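Local coordinates for bifunctional GH43-CE protein (PDB 6MLY) that probably releases xylose from xylan-type chains through a family 43 glycoside hydrolase domain and probably removes ester groups through a carbohydrate esterase domain, at residues 74-77 with 81-84; 729-734 with 775-780. One frame throughout, in Å; residues are numbered along the deposited sequence.

Interaction 1: 74-77 with 81-84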
loop_
_atom_site.group_PDB
_atom_site.type_symbol
_atom_site.label_atom_id
_atom_site.label_comp_id
_atom_site.label_asym_id
_atom_site.label_seq_id
_atom_site.Cartn_x
_atom_site.Cartn_y
_atom_site.Cartn_z
ATOM N N ASP A 74 28.831 -0.654 -9.212
ATOM C CA ASP A 74 27.759 -0.851 -10.185
ATOM C C ASP A 74 27.090 -2.208 -9.933
ATOM O O ASP A 74 25.893 -2.267 -9.652
ATOM C CB ASP A 74 28.293 -0.755 -11.617
ATOM C CG ASP A 74 27.843 0.486 -12.366
ATOM O OD1 ASP A 74 28.630 1.465 -12.416
ATOM O OD2 ASP A 74 26.706 0.452 -12.921
ATOM N N THR A 75 27.872 -3.286 -10.063
ATOM C CA THR A 75 27.457 -4.638 -9.691
ATOM C C THR A 75 28.470 -5.201 -8.684
ATOM O O THR A 75 29.658 -4.876 -8.724
ATOM C CB THR A 75 27.285 -5.538 -10.922
ATOM O OG1 THR A 75 28.427 -5.406 -11.765
ATOM C CG2 THR A 75 26.058 -5.200 -11.740
ATOM N N LEU A 76 27.967 -6.048 -7.782
ATOM C CA LEU A 76 28.717 -6.593 -6.660
ATOM C C LEU A 76 29.522 -7.814 -7.125
ATOM O O LEU A 76 30.715 -7.916 -6.856
ATOM C CB LEU A 76 27.717 -6.951 -5.557
ATOM C CG LEU A 76 28.259 -7.690 -4.336
ATOM C CD1 LEU A 76 29.510 -7.015 -3.773
ATOM C CD2 LEU A 76 27.174 -7.795 -3.271
ATOM N N ALA A 77 28.856 -8.735 -7.828
ATOM C CA ALA A 77 29.490 -9.954 -8.326
ATOM C C ALA A 77 28.642 -10.581 -9.443
ATOM O O ALA A 77 27.419 -10.404 -9.497
ATOM C CB ALA A 77 29.698 -10.922 -7.185
ATOM N N THR A 81 23.225 -15.952 -7.740
ATOM C CA THR A 81 22.490 -15.333 -6.623
ATOM C C THR A 81 22.296 -13.831 -6.881
ATOM O O THR A 81 21.203 -13.304 -6.649
ATOM C CB THR A 81 23.189 -15.587 -5.278
ATOM O OG1 THR A 81 24.596 -15.646 -5.513
ATOM C CG2 THR A 81 22.736 -16.867 -4.608
ATOM N N MET A 82 23.354 -13.166 -7.370
ATOM C CA MET A 82 23.367 -11.715 -7.607
ATOM C C MET A 82 22.756 -11.383 -8.979
ATOM O O MET A 82 22.248 -10.274 -9.171
ATOM C CB MET A 82 24.798 -11.172 -7.534
ATOM C CG MET A 82 24.902 -9.646 -7.512
ATOM S SD MET A 82 24.616 -8.894 -5.883
ATOM C CE MET A 82 22.847 -8.609 -5.949
ATOM N N ASN A 83 22.792 -12.343 -9.917
ATOM C CA ASN A 83 22.313 -12.158 -11.306
ATOM C C ASN A 83 20.865 -12.641 -11.502
ATOM O O ASN A 83 20.377 -12.607 -12.626
ATOM C CB ASN A 83 23.194 -12.903 -12.315
ATOM C CG ASN A 83 24.523 -12.229 -12.580
ATOM O OD1 ASN A 83 24.675 -11.027 -12.378
ATOM N ND2 ASN A 83 25.487 -12.996 -13.057
ATOM N N LEU A 84 20.191 -13.090 -10.434
ATOM C CA LEU A 84 18.842 -13.704 -10.512
ATOM C C LEU A 84 18.815 -14.801 -11.588
ATOM O O LEU A 84 17.929 -14.813 -12.447
ATOM C CB LEU A 84 17.781 -12.636 -10.817
ATOM C CG LEU A 84 17.489 -11.626 -9.707
ATOM C CD1 LEU A 84 16.540 -10.551 -10.204
ATOM C CD2 LEU A 84 16.916 -12.301 -8.472
#

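Interaction 2: 729-734 with 775-780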
loop_
_atom_site.group_PDB
_atom_site.type_symbol
_atom_site.label_atom_id
_atom_site.label_comp_id
_atom_site.label_asym_id
_atom_site.label_seq_id
_atom_site.Cartn_x
_atom_site.Cartn_y
_atom_site.Cartn_z
ATOM N N ILE A 729 -36.452 1.507 -4.766
ATOM C CA ILE A 729 -36.499 0.977 -6.121
ATOM C C ILE A 729 -36.088 -0.494 -6.051
ATOM O O ILE A 729 -34.946 -0.791 -5.735
ATOM C CB ILE A 729 -35.600 1.779 -7.083
ATOM C CG1 ILE A 729 -36.198 3.156 -7.386
ATOM C CG2 ILE A 729 -35.327 0.989 -8.358
ATOM C CD1 ILE A 729 -35.606 3.842 -8.598
ATOM N N VAL A 730 -37.030 -1.397 -6.336
ATOM C CA VAL A 730 -36.762 -2.824 -6.342
ATOM C C VAL A 730 -36.557 -3.257 -7.795
ATOM O O VAL A 730 -37.304 -2.827 -8.668
ATOM C CB VAL A 730 -37.897 -3.617 -5.672
ATOM C CG1 VAL A 730 -37.599 -5.109 -5.657
ATOM C CG2 VAL A 730 -38.177 -3.113 -4.264
ATOM N N ILE A 731 -35.539 -4.097 -8.025
ATOM C CA ILE A 731 -35.160 -4.578 -9.365
ATOM C C ILE A 731 -34.917 -6.092 -9.301
ATOM O O ILE A 731 -34.275 -6.576 -8.367
ATOM C CB ILE A 731 -33.917 -3.830 -9.888
ATOM C CG1 ILE A 731 -34.071 -2.309 -9.775
ATOM C CG2 ILE A 731 -33.592 -4.266 -11.310
ATOM C CD1 ILE A 731 -32.883 -1.522 -10.292
ATOM N N HIS A 732 -35.410 -6.825 -10.308
ATOM C CA HIS A 732 -35.381 -8.288 -10.298
ATOM C C HIS A 732 -35.624 -8.853 -11.701
ATOM O O HIS A 732 -36.556 -8.444 -12.391
ATOM C CB HIS A 732 -36.426 -8.854 -9.325
ATOM C CG HIS A 732 -36.045 -10.176 -8.753
ATOM N ND1 HIS A 732 -36.064 -10.424 -7.397
ATOM C CD2 HIS A 732 -35.602 -11.309 -9.337
ATOM C CE1 HIS A 732 -35.664 -11.658 -7.172
ATOM N NE2 HIS A 732 -35.372 -12.221 -8.345
ATOM N N GLY A 733 -34.793 -9.825 -12.087
ATOM C CA GLY A 733 -34.925 -10.542 -13.348
ATOM C C GLY A 733 -36.058 -11.556 -13.314
ATOM O O GLY A 733 -36.461 -12.010 -12.239
ATOM N N GLU A 734 -36.556 -11.912 -14.507
ATOM C CA GLU A 734 -37.660 -12.857 -14.693
ATOM C C GLU A 734 -37.144 -14.304 -14.744
ATOM O O GLU A 734 -37.934 -15.237 -14.682
ATOM C CB GLU A 734 -38.416 -12.527 -15.981
ATOM C CG GLU A 734 -39.244 -11.255 -15.899
ATOM C CD GLU A 734 -40.217 -11.063 -17.050
ATOM O OE1 GLU A 734 -39.798 -11.232 -18.216
ATOM O OE2 GLU A 734 -41.397 -10.763 -16.777
ATOM N N GLU A 775 -26.799 -1.532 -18.415
ATOM C CA GLU A 775 -26.670 -0.089 -18.619
ATOM C C GLU A 775 -27.889 0.642 -18.054
ATOM O O GLU A 775 -27.741 1.570 -17.259
ATOM C CB GLU A 775 -26.548 0.239 -20.108
ATOM C CG GLU A 775 -25.237 -0.199 -20.730
ATOM C CD GLU A 775 -25.046 0.269 -22.164
ATOM O OE1 GLU A 775 -26.062 0.566 -22.829
ATOM O OE2 GLU A 775 -23.881 0.342 -22.611
ATOM N N ASN A 776 -29.081 0.195 -18.471
ATOM C CA ASN A 776 -30.343 0.901 -18.244
ATOM C C ASN A 776 -30.741 0.797 -16.765
ATOM O O ASN A 776 -31.092 1.807 -16.148
ATOM C CB ASN A 776 -31.446 0.379 -19.169
ATOM C CG ASN A 776 -31.039 0.363 -20.630
ATOM O OD1 ASN A 776 -31.302 -0.604 -21.342
ATOM N ND2 ASN A 776 -30.388 1.420 -21.088
ATOM N N THR A 777 -30.680 -0.422 -16.212
ATOM C CA THR A 777 -31.022 -0.677 -14.805
ATOM C C THR A 777 -30.061 0.102 -13.899
ATOM O O THR A 777 -30.489 0.737 -12.932
ATOM C CB THR A 777 -31.030 -2.180 -14.484
ATOM O OG1 THR A 777 -30.106 -2.867 -15.329
ATOM C CG2 THR A 777 -32.396 -2.806 -14.656
ATOM N N LEU A 778 -28.767 0.056 -14.235
ATOM C CA LEU A 778 -27.725 0.772 -13.493
ATOM C C LEU A 778 -28.034 2.276 -13.497
ATOM O O LEU A 778 -28.060 2.903 -12.445
ATOM C CB LEU A 778 -26.360 0.474 -14.129
ATOM C CG LEU A 778 -25.133 0.716 -13.249
ATOM C CD1 LEU A 778 -25.025 -0.339 -12.154
ATOM C CD2 LEU A 778 -23.865 0.732 -14.090
ATOM N N LYS A 779 -28.306 2.828 -14.684
ATOM C CA LYS A 779 -28.532 4.267 -14.878
ATOM C C LYS A 779 -29.738 4.747 -14.054
ATOM O O LYS A 779 -29.760 5.896 -13.603
ATOM C CB LYS A 779 -28.735 4.576 -16.366
ATOM C CG LYS A 779 -28.700 6.054 -16.742
ATOM C CD LYS A 779 -29.694 6.426 -17.827
ATOM C CE LYS A 779 -29.639 7.887 -18.222
ATOM N NZ LYS A 779 -30.106 8.780 -17.134
ATOM N N LYS A 780 -30.740 3.880 -13.864
ATOM C CA LYS A 780 -31.937 4.246 -13.113
ATOM C C LYS A 780 -31.617 4.335 -11.618
ATOM O O LYS A 780 -32.206 5.150 -10.915
ATOM C CB LYS A 780 -33.076 3.262 -13.384
ATOM C CG LYS A 780 -33.903 3.594 -14.618
ATOM C CD LYS A 780 -34.911 2.536 -14.961
ATOM C CE LYS A 780 -35.767 2.905 -16.151
ATOM N NZ LYS A 780 -36.814 1.883 -16.382
#

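Interaction 1: 74-77 with 81-84
Met82 meets Leu76 and Ala77 where a loop in the family 43 domain, which has the five-bladed beta-propeller fold of its family, runs into the short helix 80-83. The loop leaves an outer strand, 66-71, of a four-stranded sheet. Met82 has the largest share of the buried surface. Its CG is anti to the backbone N (chi1 -169°), and bends at chi2 and chi3 then carry the sulfur to Leu76, whose side chain it crosses at about a right angle. SD rests 3.7 Å from Leu76 CB and 3.8 Å from Leu76 CD2, so the thioether lies against the root and one branch of the leucine. A flexible, unbranched methionine suits this place because it can fold to the shape of the loop. Ala77 adds mainly its backbone: its carbonyl O lies 3.3 Å from Met82 CG, a van der Waals contact, and no hydrogen bond joins the two segments. Asn337, in the following concanavalin A-like region, also packs on Met82 and bonds to its backbone, tying this corner to the second domain. Asn83, whose ND2 bonds to Asn78, turns OD1 to 4.0 Å from Ala77 O, and both oxygens hydrogen-bond to ND2 of Asn337.

Interaction 2: 729-734 with 775-780
Ile731 and Thr777 meet with no flat group between them: the contact has no ring faces or edges, and its closest approach is between two methyl groups, although both residues also touch Trp675 on the adjacent strand 671-675. Ile731 CG2 lies 3.8 Å from Thr777 CG2, branch against branch, and the two side chains lie aslant to one another. The isoleucine torsion (chi1 -50°) sets CG2 anti to the backbone N, on a CB that already points toward the helix. Threonine suits the helix position because its two branches do different work: CG2 faces the sheet, while OG1 accepts a hydrogen bond from the backbone N of Asn774, just before the helix begins. Two residues earlier on the strand, Ile729 reaches the next part of the helix, its CD1 4.3 Å from the backbone O of Lys780. Lys780 starts toward the strand, but its long chain leads away from it, and NZ forms a salt bridge with Glu759 of strand 757-763. That strand runs parallel to 727-733, and its Val763 and Ile761 touch Thr777 and Lys780 respectively. Val730, between the two isoleucines, packs instead on helix 741-752. Helices thus meet alternate side chains of a strand in the mixed, mostly parallel sheet, with the C-terminal helix laid against Ile729 and Ile731, as is characteristic of the alpha/beta-hydrolase fold of the esterase domain.

The two contacts belong to different domains, share no strand or helix, and lie on opposite sides of the chain's centre, with their own centres about 58 Å apart. Interaction 1 is local and only partly buried: few residues separate its segments, and polar groups of the neighbouring concanavalin A-like region take part around it. Interaction 2 joins segments with 40 residues between them and is a largely buried face of sheet against helix, with the charged end of Lys780 directed away from it. Neither has a hydrogen bond between its segments. The chemistry follows the setting: a bendable thioether fits an irregular loop, whereas short branched side chains fit the regular spacing of strand and helix.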